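Carboxymuconolactone decarboxylase family protein (Thermotoga maritima, PDB 1VKE) belongs to the AhpD-like carboxymuconolactone decarboxylase family and probably works as a peroxiredoxin-type oxidoreductase, possibly in an antioxidative response. Local coordinates at residues Gly51-Asp54 with Val55-Glu59; Asp73-Arg76 with Tyr77-Arg81. All blocks are in the same frame, centred on the assembly; numbering follows the deposited sequence.

Contact 1: Gly51-Asp54 with Val55-Glu59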
ATOM      1  N   GLY E  51     -10.909  -9.840 -24.899  1.00 14.13           N
ATOM      2  CA  GLY E  51      -9.975 -10.131 -25.985  1.00 13.39           C
ATOM      3  C   GLY E  51      -9.795 -11.632 -25.967  1.00 12.47           C
ATOM      4  O   GLY E  51     -10.781 -12.375 -25.966  1.00 13.14           O
ATOM      5  N   LYS E  52      -8.543 -12.084 -25.881  1.00 11.00           N
ATOM      6  CA  LYS E  52      -8.283 -13.513 -25.713  1.00 12.61           C
ATOM      7  C   LYS E  52      -8.731 -13.946 -24.321  1.00  8.00           C
ATOM      8  O   LYS E  52      -9.120 -15.103 -24.149  1.00 14.15           O
ATOM      9  CB  LYS E  52      -6.801 -13.854 -25.952  1.00  8.67           C
ATOM     10  CG  LYS E  52      -6.314 -13.616 -27.348  1.00 15.59           C
ATOM     11  CD  LYS E  52      -7.030 -14.522 -28.324  1.00 18.81           C
ATOM     12  CE  LYS E  52      -6.388 -14.480 -29.659  1.00 17.53           C
ATOM     13  NZ  LYS E  52      -7.010 -15.495 -30.591  1.00 20.75           N
ATOM     14  N   LEU E  53      -8.744 -13.020 -23.325  1.00 11.59           N
ATOM     15  CA  LEU E  53      -9.401 -13.274 -22.062  1.00 11.64           C
ATOM     16  C   LEU E  53     -10.812 -12.703 -22.082  1.00 11.49           C
ATOM     17  O   LEU E  53     -11.032 -11.593 -22.582  1.00 10.87           O
ATOM     18  CB  LEU E  53      -8.633 -12.649 -20.889  1.00 13.75           C
ATOM     19  CG  LEU E  53      -7.194 -13.094 -20.665  1.00 14.03           C
ATOM     20  CD1 LEU E  53      -6.627 -12.353 -19.499  1.00 15.69           C
ATOM     21  CD2 LEU E  53      -7.138 -14.571 -20.420  1.00 18.31           C
ATOM     22  N   ASP E  54     -11.759 -13.486 -21.587  1.00 10.97           N
ATOM     23  CA  ASP E  54     -13.145 -13.082 -21.619  1.00 11.37           C
ATOM     24  C   ASP E  54     -13.499 -12.125 -20.510  1.00 11.89           C
ATOM     25  O   ASP E  54     -12.684 -11.867 -19.599  1.00 11.94           O
ATOM     26  CB  ASP E  54     -14.112 -14.266 -21.678  1.00 12.99           C
ATOM     27  CG  ASP E  54     -14.197 -15.096 -20.416  1.00 21.86           C
ATOM     28  OD1 ASP E  54     -13.685 -14.757 -19.338  1.00 16.64           O
ATOM     29  OD2 ASP E  54     -14.849 -16.170 -20.444  1.00 24.59           O
ATOM     30  N   VAL E  55     -14.673 -11.518 -20.626  1.00 12.98           N
ATOM     31  CA  VAL E  55     -15.011 -10.469 -19.694  1.00 11.20           C
ATOM     32  C   VAL E  55     -15.123 -10.990 -18.254  1.00 11.75           C
ATOM     33  O   VAL E  55     -14.644 -10.331 -17.287  1.00 11.49           O
ATOM     34  CB  VAL E  55     -16.231  -9.662 -20.135  0.65 13.98           C
ATOM     35  CG1 VAL E  55     -17.438 -10.538 -20.238  0.65 15.87           C
ATOM     36  CG2 VAL E  55     -16.456  -8.485 -19.219  0.65 14.33           C
ATOM     37  N   LYS E  56     -15.700 -12.178 -18.068  1.00 12.90           N
ATOM     38  CA  LYS E  56     -15.799 -12.694 -16.699  1.00 12.97           C
ATOM     39  C   LYS E  56     -14.418 -12.822 -16.056  1.00 12.78           C
ATOM     40  O   LYS E  56     -14.188 -12.388 -14.895  1.00 11.11           O
ATOM     41  CB  LYS E  56     -16.514 -14.042 -16.668  1.00 12.50           C
ATOM     42  CG  LYS E  56     -16.718 -14.553 -15.263  1.00 14.41           C
ATOM     43  CD  LYS E  56     -17.642 -15.755 -15.217  1.00 22.80           C
ATOM     44  CE  LYS E  56     -17.024 -16.982 -15.739  1.00 28.98           C
ATOM     45  NZ  LYS E  56     -17.971 -18.113 -15.511  1.00 25.43           N
ATOM     46  N   THR E  57     -13.473 -13.330 -16.829  1.00 11.95           N
ATOM     47  CA  THR E  57     -12.107 -13.505 -16.371  1.00 13.40           C
ATOM     48  C   THR E  57     -11.484 -12.171 -16.014  1.00 11.65           C
ATOM     49  O   THR E  57     -10.835 -12.041 -14.957  1.00 11.18           O
ATOM     50  CB  THR E  57     -11.292 -14.188 -17.447  1.00 14.61           C
ATOM     51  OG1 THR E  57     -11.793 -15.532 -17.664  1.00 15.19           O
ATOM     52  CG2 THR E  57      -9.850 -14.371 -16.991  1.00 14.98           C
ATOM     53  N   LYS E  58     -11.630 -11.188 -16.911  1.00 10.49           N
ATOM     54  CA  LYS E  58     -11.015  -9.864 -16.657  1.00  9.49           C
ATOM     55  C   LYS E  58     -11.629  -9.181 -15.425  1.00  7.73           C
ATOM     56  O   LYS E  58     -10.907  -8.562 -14.601  1.00  9.57           O
ATOM     57  CB  LYS E  58     -11.076  -8.973 -17.898  1.00  9.57           C
ATOM     58  CG  LYS E  58     -10.221  -9.444 -19.044  1.00  8.46           C
ATOM     59  CD  LYS E  58     -10.145  -8.415 -20.142  1.00  9.44           C
ATOM     60  CE  LYS E  58      -9.303  -8.883 -21.314  1.00  9.96           C
ATOM     61  NZ  LYS E  58      -8.906  -7.825 -22.299  1.00 10.25           N
ATOM     62  N   GLU E  59     -12.942  -9.306 -15.267  1.00  7.86           N
ATOM     63  CA  GLU E  59     -13.597  -8.714 -14.078  1.00  8.66           C
ATOM     64  C   GLU E  59     -13.193  -9.410 -12.769  1.00 10.91           C
ATOM     65  O   GLU E  59     -13.022  -8.749 -11.746  1.00 11.39           O
ATOM     66  CB  GLU E  59     -15.101  -8.645 -14.278  1.00 10.77           C
ATOM     67  CG  GLU E  59     -15.499  -7.688 -15.400  1.00 11.06           C
ATOM     68  CD  GLU E  59     -15.318  -6.192 -15.081  1.00 14.88           C
ATOM     69  OE1 GLU E  59     -15.023  -5.861 -13.919  1.00 14.20           O
ATOM     70  OE2 GLU E  59     -15.528  -5.346 -15.998  1.00 15.52           O
TER
HETATM   71  O   HOH W   1     -10.881 -16.077 -20.508  1.00 39.49           O
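Asp54 and Thr57 lock together at the start of helix 55-68, where Asp54 is the N-cap. The polar grip centres on one carboxylate oxygen. Asp54 OD1 takes the N-H of Thr57 at 2.9 Å (Thr57 N to Asp54 OD1), nearly in line with its own C-O bond, and so caps an amide of the first turn. The hydroxyl of the same threonine donates to it as well, Thr57 OG1 lying 2.6 Å from Asp54 OD1 and arriving from the other face of the carboxylate. Two donors therefore fix the rotation of that group. Asp54 can reach them because CG sits between its backbone N and carbonyl carbon (chi1 70°), folding the acid back over the helix end. A water accepts from Asp54 N and donates to Thr57 OG1, closing a small ring.

The backbone adds Lys58 N to Asp54 O, 3.0 Å, the opening helical bond. Most of the packing comes from the extended Lys58 chain, which runs back alongside the incoming loop: CE lies 3.8 Å from Leu53 CB. Its NZ bonds to Arg49 O and forms a salt bridge with Glu94 of the second subunit. A methionine here would probably leave Arg49 O without this donor and Glu94 of the second subunit without its charged mate. On the same methylene, Lys58 CE also comes within 3.5 Å of Leu53 O.

Contact 2: Asp73-Arg76 with Tyr77-Arg81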
ATOM      1  N   ASP E  73     -14.577   0.648  -2.911  1.00 12.06           N
ATOM      2  CA  ASP E  73     -15.460   1.012  -4.032  1.00 10.35           C
ATOM      3  C   ASP E  73     -15.055   0.239  -5.289  1.00 10.89           C
ATOM      4  O   ASP E  73     -15.913  -0.094  -6.125  1.00 11.93           O
ATOM      5  CB  ASP E  73     -15.345   2.494  -4.358  1.00 13.21           C
ATOM      6  CG  ASP E  73     -16.237   3.353  -3.533  1.00 23.78           C
ATOM      7  OD1 ASP E  73     -17.059   2.840  -2.746  1.00 26.38           O
ATOM      8  OD2 ASP E  73     -16.117   4.589  -3.610  1.00 26.85           O
ATOM      9  N   CYS E  74     -13.763  -0.056  -5.464  1.00 11.09           N
ATOM     10  CA  CYS E  74     -13.301  -0.817  -6.626  1.00 11.66           C
ATOM     11  C   CYS E  74     -13.778  -2.273  -6.516  1.00 12.99           C
ATOM     12  O   CYS E  74     -14.223  -2.908  -7.496  1.00 12.92           O
ATOM     13  CB  CYS E  74     -11.778  -0.862  -6.726  1.00 13.29           C
ATOM     14  SG  CYS E  74     -10.977   0.757  -6.625  1.00 18.48           S
ATOM     15  N   ILE E  75     -13.693  -2.813  -5.303  1.00 11.87           N
ATOM     16  CA  ILE E  75     -14.195  -4.168  -5.033  1.00 10.83           C
ATOM     17  C   ILE E  75     -15.681  -4.267  -5.406  1.00 11.51           C
ATOM     18  O   ILE E  75     -16.149  -5.208  -6.102  1.00 10.60           O
ATOM     19  CB  ILE E  75     -14.016  -4.541  -3.531  1.00 10.29           C
ATOM     20  CG1 ILE E  75     -12.526  -4.722  -3.237  1.00 12.60           C
ATOM     21  CG2 ILE E  75     -14.810  -5.854  -3.201  1.00 13.24           C
ATOM     22  CD1 ILE E  75     -12.203  -4.855  -1.783  1.00 12.19           C
ATOM     23  N   ARG E  76     -16.448  -3.295  -4.921  1.00 11.55           N
ATOM     24  CA  ARG E  76     -17.892  -3.245  -5.225  1.00 12.05           C
ATOM     25  C   ARG E  76     -18.195  -3.211  -6.732  1.00 10.04           C
ATOM     26  O   ARG E  76     -19.034  -3.962  -7.230  1.00 12.08           O
ATOM     27  CB  ARG E  76     -18.560  -2.061  -4.541  1.00 14.58           C
ATOM     28  CG  ARG E  76     -18.753  -2.203  -3.058  1.00 17.61           C
ATOM     29  CD  ARG E  76     -19.297  -0.880  -2.404  1.00 22.36           C
ATOM     30  NE  ARG E  76     -19.114  -0.875  -0.948  1.00 41.03           N
ATOM     31  CZ  ARG E  76     -18.361  -0.006  -0.239  1.00 42.95           C
ATOM     32  NH1 ARG E  76     -17.668   0.972  -0.823  1.00 40.42           N
ATOM     33  NH2 ARG E  76     -18.302  -0.124   1.087  1.00 44.04           N
ATOM     34  N   TYR E  77     -17.476  -2.358  -7.458  1.00 10.16           N
ATOM     35  CA  TYR E  77     -17.643  -2.203  -8.876  1.00 12.43           C
ATOM     36  C   TYR E  77     -17.400  -3.554  -9.551  1.00 10.42           C
ATOM     37  O   TYR E  77     -18.207  -4.044 -10.339  1.00 11.52           O
ATOM     38  CB  TYR E  77     -16.649  -1.155  -9.481  1.00 11.64           C
ATOM     39  CG  TYR E  77     -16.751  -1.145 -10.984  1.00 11.08           C
ATOM     40  CD1 TYR E  77     -17.721  -0.409 -11.634  1.00 15.83           C
ATOM     41  CD2 TYR E  77     -15.834  -1.855 -11.768  1.00 14.45           C
ATOM     42  CE1 TYR E  77     -17.852  -0.468 -13.039  1.00 15.69           C
ATOM     43  CE2 TYR E  77     -15.968  -1.909 -13.160  1.00 18.85           C
ATOM     44  CZ  TYR E  77     -16.966  -1.202 -13.771  1.00 17.00           C
ATOM     45  OH  TYR E  77     -17.105  -1.209 -15.147  1.00 18.29           O
ATOM     46  N   HIS E  78     -16.262  -4.184  -9.262  1.00 11.89           N
ATOM     47  CA  HIS E  78     -15.976  -5.477  -9.947  1.00 11.57           C
ATOM     48  C   HIS E  78     -16.903  -6.613  -9.524  1.00 12.82           C
ATOM     49  O   HIS E  78     -17.173  -7.518 -10.323  1.00 14.50           O
ATOM     50  CB  HIS E  78     -14.510  -5.825  -9.792  1.00 14.65           C
ATOM     51  CG  HIS E  78     -13.639  -4.896 -10.552  1.00 10.94           C
ATOM     52  ND1 HIS E  78     -13.595  -4.861 -11.936  1.00 13.88           N
ATOM     53  CD2 HIS E  78     -12.780  -3.941 -10.126  1.00 14.97           C
ATOM     54  CE1 HIS E  78     -12.768  -3.903 -12.310  1.00 14.58           C
ATOM     55  NE2 HIS E  78     -12.232  -3.352 -11.231  1.00 15.84           N
ATOM     56  N   LEU E  79     -17.393  -6.591  -8.292  1.00 11.70           N
ATOM     57  CA  LEU E  79     -18.389  -7.582  -7.883  1.00 12.09           C
ATOM     58  C   LEU E  79     -19.630  -7.422  -8.721  1.00 11.54           C
ATOM     59  O   LEU E  79     -20.227  -8.409  -9.179  1.00 11.51           O
ATOM     60  CB  LEU E  79     -18.781  -7.453  -6.394  1.00 13.78           C
ATOM     61  CG  LEU E  79     -17.844  -8.130  -5.397  1.00 15.98           C
ATOM     62  CD1 LEU E  79     -18.198  -7.741  -3.949  1.00 18.12           C
ATOM     63  CD2 LEU E  79     -17.839  -9.665  -5.570  1.00 16.79           C
ATOM     64  N   VAL E  80     -20.101  -6.189  -8.902  1.00 12.58           N
ATOM     65  CA  VAL E  80     -21.295  -6.013  -9.772  1.00 11.75           C
ATOM     66  C   VAL E  80     -21.045  -6.636 -11.156  1.00 11.29           C
ATOM     67  O   VAL E  80     -21.876  -7.371 -11.695  1.00 11.89           O
ATOM     68  CB  VAL E  80     -21.702  -4.520  -9.901  1.00 12.67           C
ATOM     69  CG1 VAL E  80     -22.809  -4.316 -10.884  1.00 14.97           C
ATOM     70  CG2 VAL E  80     -22.085  -3.983  -8.545  1.00 12.65           C
ATOM     71  N   ARG E  81     -19.893  -6.300 -11.746  1.00 10.42           N
ATOM     72  CA  ARG E  81     -19.613  -6.757 -13.105  1.00 10.88           C
ATOM     73  C   ARG E  81     -19.486  -8.276 -13.128  1.00 10.30           C
ATOM     74  O   ARG E  81     -19.962  -8.938 -14.076  1.00 10.87           O
ATOM     75  CB  ARG E  81     -18.288  -6.156 -13.564  0.50 11.73           C
ATOM     76  CG  ARG E  81     -18.328  -4.675 -13.789  0.50 12.19           C
ATOM     77  CD  ARG E  81     -19.116  -4.292 -15.025  0.50  9.31           C
ATOM     78  NE  ARG E  81     -18.533  -4.958 -16.208  0.50 11.70           N
ATOM     79  CZ  ARG E  81     -19.151  -5.863 -16.975  0.50 14.93           C
ATOM     80  NH1 ARG E  81     -20.411  -6.200 -16.760  0.50 14.76           N
ATOM     81  NH2 ARG E  81     -18.497  -6.399 -17.996  0.50 15.38           N
TER
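His78 leans back on Cys74, one helical turn earlier, and its side chain can be followed outward along helix 72-84. CB is 3.7 Å from Cys74 O, the carbonyl that also accepts the straight backbone bond from His78 N (3.0 Å to Cys74 O, 172° at the hydrogen). With CG lying opposite the carbonyl carbon (chi1 -68°), the ring is laid back over that turn, and its CD2 carbon comes to 3.2 Å from Cys74 O. One face of the imidazole carries the edge of the next-door phenol, Tyr77 CD2 standing 3.7 Å above the centre of the His78 ring. Beside CG, ND1 bonds to Glu59; farther out, NE2 bonds to an unidentified bound molecule, so both ring nitrogens are occupied.

Cys74 SG is in a disulfide with Cys71. A CXXC pair with a histidine close by is consistent with the redox site of AhpD-like proteins. Elsewhere on the turn, Asp73 and Arg76 form a salt bridge of 2.7 Å (Arg76 NH1 to Asp73 OD1) whose hydrogen bond is weak, bent to 121° at the hydrogen.

On another side, Ile75 and Leu79 lie side by side, with Ile75 CG2 3.9 Å from Leu79 CD1. Helix 72-84 as a whole is packed into an all-helical bundle: Cys74 and His78 rest on Ser66 of helix 55-68, Leu79 and Val80 on Phe117 of helix 108-127, and Tyr77 on Phe18 of helix 15-28.

Contact 1 sits at the edge of the chain, about 14 Å from its centre, while contact 2 is only about 2 Å from it; the centres of the two are about 15 Å apart. They hold successive helices, 55-68 and 72-84, and the chemistry follows the place: a carboxylate, a hydroxyl and a water tie off a helix start, against regular backbone bonds, aliphatic packing and a disulfide-bearing turn near the middle of the chain, buried on its Ile75, His78, Leu79 and Val80 side. Glu59 joins them, splitting its carboxylate between Glu59 OE1 to His78 ND1 (2.6 Å, a probable hydrogen bond) and a salt bridge to Arg81. Glu59 thus probably helps to set the imidazole of contact 2.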